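Local coordinates for lantibiotic dehydratase (Microbispora corallina, PDB 5EHK), which probably dehydrates serine and threonine residues of the precursor peptide of the lantibiotic NAI-107, in a reaction that depends on aminoacylated tRNA, at residues A[819-825]-A[866-872]; A[184-190]-A[314-320]. One frame throughout, in Å; residues are numbered along the deposited sequence.

Contact 1 of 2, residues A[819-825]-A[866-872]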
loop_
_atom_site.group_PDB
_atom_site.type_symbol
_atom_site.label_atom_id
_atom_site.label_comp_id
_atom_site.label_asym_id
_atom_site.label_seq_id
_atom_site.Cartn_x
_atom_site.Cartn_y
_atom_site.Cartn_z
ATOM N N TRP A 819 37.353 3.604 4.706
ATOM C CA TRP A 819 36.439 2.558 5.128
ATOM C C TRP A 819 36.091 1.565 3.998
ATOM O O TRP A 819 35.777 1.963 2.869
ATOM C CB TRP A 819 35.132 3.181 5.631
ATOM C CG TRP A 819 35.262 4.504 6.354
ATOM C CD1 TRP A 819 35.156 5.757 5.803
ATOM C CD2 TRP A 819 35.444 4.703 7.766
ATOM N NE1 TRP A 819 35.305 6.718 6.777
ATOM C CE2 TRP A 819 35.474 6.100 7.992
ATOM C CE3 TRP A 819 35.601 3.838 8.861
ATOM C CZ2 TRP A 819 35.647 6.649 9.271
ATOM C CZ3 TRP A 819 35.774 4.382 10.130
ATOM C CH2 TRP A 819 35.800 5.773 10.322
ATOM N N LEU A 820 36.127 0.278 4.333
ATOM C CA LEU A 820 35.459 -0.763 3.570
ATOM C C LEU A 820 34.121 -1.081 4.260
ATOM O O LEU A 820 34.113 -1.502 5.425
ATOM C CB LEU A 820 36.345 -1.987 3.587
ATOM C CG LEU A 820 36.123 -3.103 2.590
ATOM C CD1 LEU A 820 35.972 -2.516 1.191
ATOM C CD2 LEU A 820 37.339 -4.028 2.655
ATOM N N TYR A 821 32.993 -0.834 3.583
ATOM C CA TYR A 821 31.663 -1.077 4.179
ATOM C C TYR A 821 30.850 -2.116 3.394
ATOM O O TYR A 821 30.338 -1.831 2.307
ATOM C CB TYR A 821 30.899 0.232 4.280
ATOM C CG TYR A 821 29.844 0.292 5.353
ATOM C CD1 TYR A 821 29.986 -0.429 6.542
ATOM C CD2 TYR A 821 28.763 1.183 5.248
ATOM C CE1 TYR A 821 29.030 -0.327 7.577
ATOM C CE2 TYR A 821 27.815 1.304 6.275
ATOM C CZ TYR A 821 27.950 0.548 7.440
ATOM O OH TYR A 821 27.006 0.652 8.463
ATOM N N LEU A 822 30.728 -3.316 3.955
ATOM C CA LEU A 822 30.054 -4.431 3.297
ATOM C C LEU A 822 28.606 -4.571 3.694
ATOM O O LEU A 822 28.271 -4.484 4.876
ATOM C CB LEU A 822 30.750 -5.718 3.677
ATOM C CG LEU A 822 32.125 -5.912 3.079
ATOM C CD1 LEU A 822 32.860 -6.923 3.924
ATOM C CD2 LEU A 822 31.944 -6.428 1.681
ATOM N N ARG A 823 27.747 -4.837 2.711
ATOM C CA ARG A 823 26.370 -5.249 2.995
ATOM C C ARG A 823 26.152 -6.713 2.696
ATOM O O ARG A 823 26.244 -7.148 1.559
ATOM C CB ARG A 823 25.405 -4.435 2.193
ATOM C CG ARG A 823 25.564 -2.971 2.418
ATOM C CD ARG A 823 24.359 -2.289 1.821
ATOM N NE ARG A 823 24.557 -0.852 1.736
ATOM C CZ ARG A 823 24.283 -0.158 0.644
ATOM N NH1 ARG A 823 23.827 -0.798 -0.441
ATOM N NH2 ARG A 823 24.485 1.154 0.640
ATOM N N LEU A 824 25.882 -7.479 3.734
ATOM C CA LEU A 824 25.773 -8.912 3.575
ATOM C C LEU A 824 24.321 -9.322 3.688
ATOM O O LEU A 824 23.693 -9.163 4.742
ATOM C CB LEU A 824 26.663 -9.623 4.595
ATOM C CG LEU A 824 28.111 -9.115 4.603
ATOM C CD1 LEU A 824 28.921 -9.771 5.719
ATOM C CD2 LEU A 824 28.744 -9.356 3.263
ATOM N N ARG A 825 23.774 -9.803 2.572
ATOM C CA ARG A 825 22.350 -10.132 2.502
ATOM C C ARG A 825 22.102 -11.486 3.143
ATOM O O ARG A 825 21.861 -12.461 2.478
ATOM C CB ARG A 825 21.841 -10.082 1.058
ATOM C CG ARG A 825 22.059 -8.731 0.373
ATOM C CD ARG A 825 21.028 -7.698 0.788
ATOM N NE ARG A 825 21.491 -6.315 0.632
ATOM C CZ ARG A 825 20.781 -5.248 1.007
ATOM N NH1 ARG A 825 19.573 -5.419 1.557
ATOM N NH2 ARG A 825 21.271 -4.018 0.834
ATOM N N HIS A 866 19.597 -7.115 6.587
ATOM C CA HIS A 866 20.925 -7.608 6.253
ATOM C C HIS A 866 21.918 -7.255 7.347
ATOM O O HIS A 866 21.548 -6.663 8.343
ATOM C CB HIS A 866 21.338 -7.075 4.896
ATOM C CG HIS A 866 21.300 -5.588 4.810
ATOM N ND1 HIS A 866 20.120 -4.880 4.827
ATOM C CD2 HIS A 866 22.288 -4.676 4.654
ATOM C CE1 HIS A 866 20.387 -3.588 4.731
ATOM N NE2 HIS A 866 21.695 -3.439 4.609
ATOM N N LEU A 867 23.160 -7.684 7.191
ATOM C CA LEU A 867 24.219 -7.294 8.117
ATOM C C LEU A 867 25.088 -6.296 7.402
ATOM O O LEU A 867 25.260 -6.375 6.199
ATOM C CB LEU A 867 25.080 -8.488 8.545
ATOM C CG LEU A 867 24.321 -9.565 9.287
ATOM C CD1 LEU A 867 25.191 -10.764 9.492
ATOM C CD2 LEU A 867 23.823 -9.000 10.593
ATOM N N ARG A 868 25.615 -5.341 8.140
ATOM C CA ARG A 868 26.617 -4.456 7.572
ATOM C C ARG A 868 27.880 -4.608 8.384
ATOM O O ARG A 868 27.860 -4.508 9.597
ATOM C CB ARG A 868 26.123 -3.019 7.586
ATOM C CG ARG A 868 24.894 -2.859 6.775
ATOM C CD ARG A 868 24.582 -1.436 6.536
ATOM N NE ARG A 868 23.667 -1.311 5.410
ATOM C CZ ARG A 868 23.115 -0.172 5.017
ATOM N NH1 ARG A 868 23.381 0.946 5.686
ATOM N NH2 ARG A 868 22.295 -0.166 3.970
ATOM N N VAL A 869 28.981 -4.889 7.725
ATOM C CA VAL A 869 30.219 -5.023 8.456
ATOM C C VAL A 869 31.150 -3.931 8.005
ATOM O O VAL A 869 31.307 -3.715 6.807
ATOM C CB VAL A 869 30.858 -6.397 8.210
ATOM C CG1 VAL A 869 32.147 -6.532 9.004
ATOM C CG2 VAL A 869 29.858 -7.502 8.576
ATOM N N ARG A 870 31.764 -3.225 8.954
ATOM C CA ARG A 870 32.708 -2.167 8.560
ATOM C C ARG A 870 34.163 -2.387 8.971
ATOM O O ARG A 870 34.425 -2.712 10.106
ATOM C CB ARG A 870 32.287 -0.809 9.088
ATOM C CG ARG A 870 33.078 0.214 8.323
ATOM C CD ARG A 870 33.045 1.601 8.882
ATOM N NE ARG A 870 33.450 1.740 10.280
ATOM C CZ ARG A 870 34.658 1.466 10.747
ATOM N NH1 ARG A 870 35.599 1.001 9.939
ATOM N NH2 ARG A 870 34.921 1.654 12.030
ATOM N N PHE A 871 35.104 -2.177 8.055
ATOM C CA PHE A 871 36.528 -2.240 8.406
ATOM C C PHE A 871 37.162 -0.894 8.152
ATOM O O PHE A 871 36.790 -0.201 7.205
ATOM C CB PHE A 871 37.282 -3.266 7.572
ATOM C CG PHE A 871 36.719 -4.651 7.648
ATOM C CD1 PHE A 871 37.233 -5.571 8.538
ATOM C CD2 PHE A 871 35.695 -5.045 6.792
ATOM C CE1 PHE A 871 36.731 -6.853 8.599
ATOM C CE2 PHE A 871 35.192 -6.312 6.849
ATOM C CZ PHE A 871 35.710 -7.226 7.764
ATOM N N ARG A 872 38.118 -0.521 8.996
ATOM C CA ARG A 872 38.899 0.683 8.767
ATOM C C ARG A 872 40.360 0.309 8.573
ATOM O O ARG A 872 40.900 -0.556 9.267
ATOM C CB ARG A 872 38.739 1.675 9.911
ATOM C CG ARG A 872 39.493 2.975 9.686
ATOM C CD ARG A 872 39.306 3.980 10.824
ATOM N NE ARG A 872 40.162 3.703 11.971
ATOM C CZ ARG A 872 40.131 4.416 13.087
ATOM N NH1 ARG A 872 39.293 5.440 13.173
ATOM N NH2 ARG A 872 40.936 4.122 14.099
#
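Arg-825 lays its guanidinium flat over the ring of His-866, with centres 3.8 Å apart and planes at 21°. Two pairs further along, the guanidinium of Arg-823 stacks on that of Arg-868, centres 4.5 Å apart. Arg-868 NE also donates to His-866 NE2 at 3.0 Å. Beneath these side chains, two antiparallel strands pair in unbroken register. Leu-820, Leu-822 and Leu-824 form hydrogen-bonded pairs with Phe-871, Val-869 and Leu-867, each with two bonds. Their side chains make the apolar face, where Leu-822 CD1 meets Phe-871 CE2 at 3.8 Å. Helices 828-837 and 875-895 cover it. The other face carries Trp-819, Tyr-821, Arg-823, Arg-868, Arg-870 and Arg-872. There Trp-819 CE3 lies 3.0 Å from Arg-870 NH1, over the guanidinium face. Glu-903 forms salt bridges with Arg-823 and Arg-825, Asp-861 with Arg-825, Glu-924 with Arg-870, and Asp-852 with Arg-872. These central strands of a four-stranded sheet thus have an apolar side against helices and an aromatic, arginine-rich side, where stacking and the Arg-823 to Glu-903 salt bridge make the close Arg-823/Arg-868 pair tolerable.

Contact 2 of 2, residues A[184-190]-A[314-320]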
loop_
_atom_site.group_PDB
_atom_site.type_symbol
_atom_site.label_atom_id
_atom_site.label_comp_id
_atom_site.label_asym_id
_atom_site.label_seq_id
_atom_site.Cartn_x
_atom_site.Cartn_y
_atom_site.Cartn_z
ATOM N N LEU A 184 9.136 42.652 -25.447
ATOM C CA LEU A 184 9.848 43.730 -24.786
ATOM C C LEU A 184 11.183 43.238 -24.177
ATOM O O LEU A 184 12.150 44.005 -24.101
ATOM C CB LEU A 184 8.958 44.347 -23.705
ATOM C CG LEU A 184 7.787 45.231 -24.155
ATOM C CD1 LEU A 184 7.250 46.053 -22.996
ATOM C CD2 LEU A 184 8.192 46.135 -25.290
ATOM N N GLU A 185 11.251 41.955 -23.798
ATOM C CA GLU A 185 12.433 41.387 -23.119
ATOM C C GLU A 185 13.603 41.135 -24.081
ATOM O O GLU A 185 14.757 41.017 -23.663
ATOM C CB GLU A 185 12.081 40.102 -22.332
ATOM C CG GLU A 185 11.461 40.345 -20.925
ATOM C CD GLU A 185 10.947 39.065 -20.217
ATOM O OE1 GLU A 185 10.709 38.031 -20.889
ATOM O OE2 GLU A 185 10.772 39.107 -18.975
ATOM N N ARG A 186 13.295 41.056 -25.371
ATOM C CA ARG A 186 14.312 40.879 -26.402
ATOM C C ARG A 186 14.963 42.220 -26.775
ATOM O O ARG A 186 16.040 42.264 -27.362
ATOM C CB ARG A 186 13.700 40.203 -27.626
ATOM C CG ARG A 186 13.184 38.801 -27.364
ATOM C CD ARG A 186 12.465 38.252 -28.587
ATOM N NE ARG A 186 13.226 38.480 -29.820
ATOM C CZ ARG A 186 12.885 38.018 -31.022
ATOM N NH1 ARG A 186 11.788 37.280 -31.174
ATOM N NH2 ARG A 186 13.643 38.301 -32.076
ATOM N N ASP A 187 14.298 43.314 -26.440
ATOM C CA ASP A 187 14.850 44.644 -26.670
ATOM C C ASP A 187 15.990 44.930 -25.688
ATOM O O ASP A 187 15.747 45.301 -24.530
ATOM C CB ASP A 187 13.729 45.677 -26.544
ATOM C CG ASP A 187 14.182 47.102 -26.831
ATOM O OD1 ASP A 187 13.544 47.747 -27.695
ATOM O OD2 ASP A 187 15.138 47.588 -26.181
ATOM N N ARG A 188 17.231 44.787 -26.155
ATOM C CA ARG A 188 18.391 44.934 -25.274
ATOM C C ARG A 188 18.523 46.326 -24.701
ATOM O O ARG A 188 19.144 46.510 -23.649
ATOM C CB ARG A 188 19.689 44.584 -25.984
ATOM C CG ARG A 188 19.733 43.210 -26.594
ATOM C CD ARG A 188 21.123 42.925 -27.097
ATOM N NE ARG A 188 21.193 41.617 -27.731
ATOM C CZ ARG A 188 22.307 41.090 -28.226
ATOM N NH1 ARG A 188 23.448 41.762 -28.140
ATOM N NH2 ARG A 188 22.285 39.885 -28.789
ATOM N N VAL A 189 17.953 47.306 -25.394
ATOM C CA VAL A 189 18.058 48.693 -24.954
ATOM C C VAL A 189 16.998 49.013 -23.905
ATOM O O VAL A 189 17.245 49.794 -22.971
ATOM C CB VAL A 189 18.109 49.715 -26.162
ATOM C CG1 VAL A 189 17.456 49.142 -27.419
ATOM C CG2 VAL A 189 17.533 51.081 -25.784
ATOM N N LEU A 190 15.825 48.400 -24.049
ATOM C CA LEU A 190 14.800 48.510 -23.012
ATOM C C LEU A 190 15.259 47.707 -21.799
ATOM O O LEU A 190 15.176 48.180 -20.665
ATOM C CB LEU A 190 13.434 48.026 -23.516
ATOM C CG LEU A 190 12.257 47.921 -22.531
ATOM C CD1 LEU A 190 11.961 49.245 -21.848
ATOM C CD2 LEU A 190 11.003 47.385 -23.229
ATOM N N GLU A 314 14.796 57.070 -27.491
ATOM C CA GLU A 314 15.938 56.164 -27.584
ATOM C C GLU A 314 15.897 55.111 -26.476
ATOM O O GLU A 314 16.435 54.017 -26.641
ATOM C CB GLU A 314 17.284 56.926 -27.588
ATOM C CG GLU A 314 17.781 57.504 -26.243
ATOM C CD GLU A 314 17.205 58.873 -25.901
ATOM O OE1 GLU A 314 17.564 59.422 -24.838
ATOM O OE2 GLU A 314 16.417 59.415 -26.702
ATOM N N ALA A 315 15.236 55.439 -25.366
ATOM C CA ALA A 315 14.996 54.481 -24.292
ATOM C C ALA A 315 14.009 53.457 -24.856
ATOM O O ALA A 315 12.805 53.712 -24.884
ATOM C CB ALA A 315 14.432 55.176 -23.063
ATOM N N MET A 316 14.551 52.326 -25.307
ATOM C CA MET A 316 13.881 51.243 -26.059
ATOM C C MET A 316 13.885 51.576 -27.553
ATOM O O MET A 316 13.954 52.743 -27.943
ATOM C CB MET A 316 12.445 50.938 -25.612
ATOM C CG MET A 316 11.388 51.487 -26.561
ATOM S SD MET A 316 9.690 51.228 -26.038
ATOM C CE MET A 316 9.566 52.504 -24.788
ATOM N N SER A 317 13.814 50.535 -28.378
ATOM C CA SER A 317 13.970 50.662 -29.821
ATOM C C SER A 317 12.750 51.281 -30.483
ATOM O O SER A 317 11.914 51.908 -29.830
ATOM C CB SER A 317 14.225 49.293 -30.449
ATOM O OG SER A 317 13.012 48.589 -30.637
ATOM N N SER A 318 12.659 51.094 -31.797
ATOM C CA SER A 318 11.544 51.624 -32.573
ATOM C C SER A 318 10.241 50.867 -32.319
ATOM O O SER A 318 9.405 51.323 -31.538
ATOM C CB SER A 318 11.875 51.680 -34.078
ATOM O OG SER A 318 12.480 50.485 -34.557
ATOM N N GLU A 319 10.084 49.699 -32.945
ATOM C CA GLU A 319 8.812 48.973 -32.878
ATOM C C GLU A 319 8.468 48.468 -31.480
ATOM O O GLU A 319 7.380 47.931 -31.272
ATOM C CB GLU A 319 8.756 47.805 -33.872
ATOM C CG GLU A 319 9.715 46.667 -33.599
ATOM C CD GLU A 319 11.133 46.968 -34.022
ATOM O OE1 GLU A 319 11.640 48.073 -33.722
ATOM O OE2 GLU A 319 11.745 46.083 -34.655
ATOM N N SER A 320 9.396 48.601 -30.536
ATOM C CA SER A 320 9.087 48.307 -29.144
ATOM C C SER A 320 8.113 49.363 -28.619
ATOM O O SER A 320 7.102 49.032 -27.986
ATOM C CB SER A 320 10.355 48.193 -28.284
ATOM O OG SER A 320 10.906 46.877 -28.351
#
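The chain turns at 186-187 between helix 174-185 and the short helix 188-191, and segment 314-320 passes this turn as it leads into helix 318-339. The backbones come closest at Leu-190 and Met-316, whose CA atoms are 4.2 Å apart. Asp-187 points its side chain at the other segment. Its OD1 accepts from Ser-317 N at 2.9 Å, from Ser-320 OG at 2.9 Å and from Ser-317 OG at 3.1 Å. Its OD2 turns back to its own segment and accepts from Leu-190 N at a very short 2.4 Å. One apolar contact lies beside this polar cluster: Leu-190 CB meets Met-316 CB at 3.7 Å. Val-189 CG2 packs against backbone, 3.2 Å from Glu-314 O and 3.3 Å from Met-316 N. Leu-184 CD2 approaches Ser-320 O at 4.1 Å, and the side chain packs on Val-298 and Val-302 of helix 294-306. The arrangement is an aspartate N-cap: Asp-187 caps the short, weakly bonded helix 188-191 with one oxygen and, with the other, ties that cap to the start of helix 318-339.

How the contacts relate
The two contacts lie far apart, with centres about 64 Å apart and nearest atoms about 45 Å apart, and they share no helix or strand. Contact 2 belongs to the N-terminal dehydratase region, and both its segments come earlier in the chain than those of contact 1, in the C-terminal region. Both are largely buried, but contact 2 has exposed residues at its margin and contact 1 has none. Contact 1 buries 854 Å², both sides summed, between paired strands mid-sheet. Contact 2 buries 310 Å² where helix ends meet, and its cross-segment hydrogen bonds converge on one carboxylate oxygen. Arg-823 of contact 1 makes a long, weak ion pair with Glu-903 of the second subunit; contact 2 touches no other chain.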